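Local coordinates for flavin-dependent monooxygenase, oxygenase subunit HsaA (Mycobacterium tuberculosis, PDB 3AFF), which probably catalyses, with reduced flavin supplied by a partner reductase, the ortho-hydroxylation of the phenolic secosteroid 3-HSA during cholesterol breakdown, at residues A97-R102 and R206-K211. Numbering follows the deposited sequence. Where two conformers were deposited one is given.
Sequences ALFDQR and RFLSYK
F99 lays one face of its ring against the side chain of L208, and this CH-pi contact carries most of the joint. CB of L208 sits 3.6 Å from the ring centroid, 17° off the normal, so the methylene lies above the ring and a little toward its rim. The closest pair is F99 CZ and L208 CB at 3.5 Å; the methyl CD2 of L208 lies over the same face, beyond the CD2-CE2 edge, 3.8 Å from F99 CD2. With CG anti to the backbone N (chi1 171°), the L208 branch passes across the face toward that edge, where its CD2 also meets CB of L98 at 3.8 Å. One leucine methyl thus fits against two consecutive residues of the turn. At the CE1 edge the F99 ring also meets backbone: CE1 lies 3.8 Å from R206 O, which is near the ring plane. No hydrogen bond joins the two segments, and the fit is almost wholly apolar. The side chains of R206 and F207 leave their backbone away from the turn, in contrast to L208; R206 forms a salt bridge with E106, and the F207 ring meets that of F169. The ring of F152 also meets that of F99, their planes about 20° apart, and the F99 side chain lies about 7 Å from that of Y120, a probable FMN-binding residue. The contact joins the turn between helices 80-96 and 101-108, in the N-terminal helical domain of this acyl-CoA dehydrogenase-like fold, to strand 207-209, which pairs antiparallel with strand 162-172 of the beta domain. M213 of helix 210-214 touches both L98 and L208, while L170 of strand 162-172 packs on F99.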
# COMPACT_ATOMS: atom_id res chain seq x y z
N ALA A 97 -35.46 -26.27 27.98
CA ALA A 97 -35.41 -27.55 27.27
C ALA A 97 -34.15 -28.30 27.55
O ALA A 97 -34.14 -29.48 27.32
CB ALA A 97 -35.50 -27.30 25.71
N LEU A 98 -33.05 -27.63 28.00
CA LEU A 98 -31.80 -28.35 28.26
C LEU A 98 -31.72 -28.75 29.76
O LEU A 98 -30.89 -29.54 30.15
CB LEU A 98 -30.59 -27.46 27.94
CG LEU A 98 -30.56 -26.84 26.52
CD1 LEU A 98 -29.44 -25.81 26.41
CD2 LEU A 98 -30.37 -27.96 25.42
N PHE A 99 -32.61 -28.21 30.56
CA PHE A 99 -32.72 -28.61 32.00
C PHE A 99 -33.24 -30.06 32.13
O PHE A 99 -33.88 -30.61 31.21
CB PHE A 99 -33.64 -27.62 32.73
CG PHE A 99 -32.88 -26.43 33.30
CD1 PHE A 99 -32.65 -26.33 34.65
CD2 PHE A 99 -32.35 -25.46 32.45
CE1 PHE A 99 -31.96 -25.25 35.19
CE2 PHE A 99 -31.62 -24.35 32.96
CZ PHE A 99 -31.41 -24.26 34.32
N ASP A 100 -33.01 -30.70 33.26
CA ASP A 100 -33.52 -32.03 33.22
C ASP A 100 -35.07 -32.09 33.29
O ASP A 100 -35.77 -31.14 33.61
CB ASP A 100 -32.69 -32.99 34.06
CG ASP A 100 -32.97 -32.89 35.50
OD1 ASP A 100 -34.08 -32.46 35.83
OD2 ASP A 100 -32.06 -33.24 36.30
N GLN A 101 -35.61 -33.19 32.78
CA GLN A 101 -37.06 -33.33 32.59
C GLN A 101 -37.84 -32.92 33.86
O GLN A 101 -38.90 -32.29 33.79
CB GLN A 101 -37.32 -34.80 32.26
CG GLN A 101 -38.79 -35.16 31.98
CD GLN A 101 -39.35 -34.46 30.76
OE1 GLN A 101 -38.60 -34.14 29.83
NE2 GLN A 101 -40.68 -34.26 30.72
N ARG A 102 -37.30 -33.25 35.05
CA ARG A 102 -38.04 -32.85 36.28
C ARG A 102 -38.22 -31.32 36.44
O ARG A 102 -39.26 -30.86 36.94
CB ARG A 102 -37.37 -33.45 37.51
CG ARG A 102 -38.14 -33.24 38.80
CD ARG A 102 -37.78 -34.28 39.94
NE ARG A 102 -36.35 -34.42 40.24
CZ ARG A 102 -35.64 -35.50 39.88
NH1 ARG A 102 -36.28 -36.50 39.26
NH2 ARG A 102 -34.32 -35.55 40.14
N ARG A 206 -32.62 -28.32 39.47
CA ARG A 206 -32.88 -26.97 39.00
C ARG A 206 -31.63 -26.07 38.91
O ARG A 206 -31.71 -24.88 38.98
CB ARG A 206 -34.03 -26.33 39.77
CG ARG A 206 -35.41 -26.88 39.41
CD ARG A 206 -36.55 -25.93 39.78
NE ARG A 206 -37.09 -26.25 41.10
CZ ARG A 206 -37.00 -25.47 42.19
NH1 ARG A 206 -36.37 -24.28 42.14
NH2 ARG A 206 -37.49 -25.90 43.38
N PHE A 207 -30.48 -26.68 38.71
CA PHE A 207 -29.29 -25.98 38.32
C PHE A 207 -28.80 -26.66 37.06
O PHE A 207 -28.74 -27.88 37.05
CB PHE A 207 -28.18 -26.20 39.35
CG PHE A 207 -26.80 -25.74 38.90
CD1 PHE A 207 -26.47 -24.36 38.88
CD2 PHE A 207 -25.79 -26.66 38.62
CE1 PHE A 207 -25.20 -23.90 38.50
CE2 PHE A 207 -24.50 -26.21 38.22
CZ PHE A 207 -24.21 -24.83 38.20
N LEU A 208 -28.32 -25.88 36.06
CA LEU A 208 -27.75 -26.45 34.86
C LEU A 208 -26.40 -25.74 34.61
O LEU A 208 -26.37 -24.50 34.47
CB LEU A 208 -28.69 -26.28 33.65
CG LEU A 208 -28.06 -26.67 32.30
CD1 LEU A 208 -27.75 -28.16 32.32
CD2 LEU A 208 -28.94 -26.33 31.12
N SER A 209 -25.33 -26.54 34.58
CA SER A 209 -23.97 -26.07 34.40
C SER A 209 -23.70 -25.66 32.93
O SER A 209 -24.23 -26.28 31.99
CB SER A 209 -23.07 -27.23 34.79
OG SER A 209 -21.70 -26.96 34.61
N TYR A 210 -22.90 -24.62 32.76
CA TYR A 210 -22.43 -24.19 31.43
C TYR A 210 -21.56 -25.29 30.84
O TYR A 210 -21.60 -25.51 29.62
CB TYR A 210 -21.61 -22.91 31.56
CG TYR A 210 -22.42 -21.65 31.64
CD1 TYR A 210 -23.82 -21.69 31.78
CD2 TYR A 210 -21.80 -20.40 31.55
CE1 TYR A 210 -24.58 -20.53 31.84
CE2 TYR A 210 -22.60 -19.18 31.63
CZ TYR A 210 -23.95 -19.29 31.79
OH TYR A 210 -24.75 -18.18 31.86
N LYS A 211 -20.85 -26.06 31.69
CA LYS A 211 -20.02 -27.12 31.20
C LYS A 211 -20.90 -28.20 30.49
O LYS A 211 -20.65 -28.59 29.32
CB LYS A 211 -19.20 -27.67 32.34
CG LYS A 211 -18.37 -28.89 31.92
CD LYS A 211 -17.75 -29.67 33.09
CE LYS A 211 -16.53 -30.50 32.59
NZ LYS A 211 -15.56 -29.62 31.72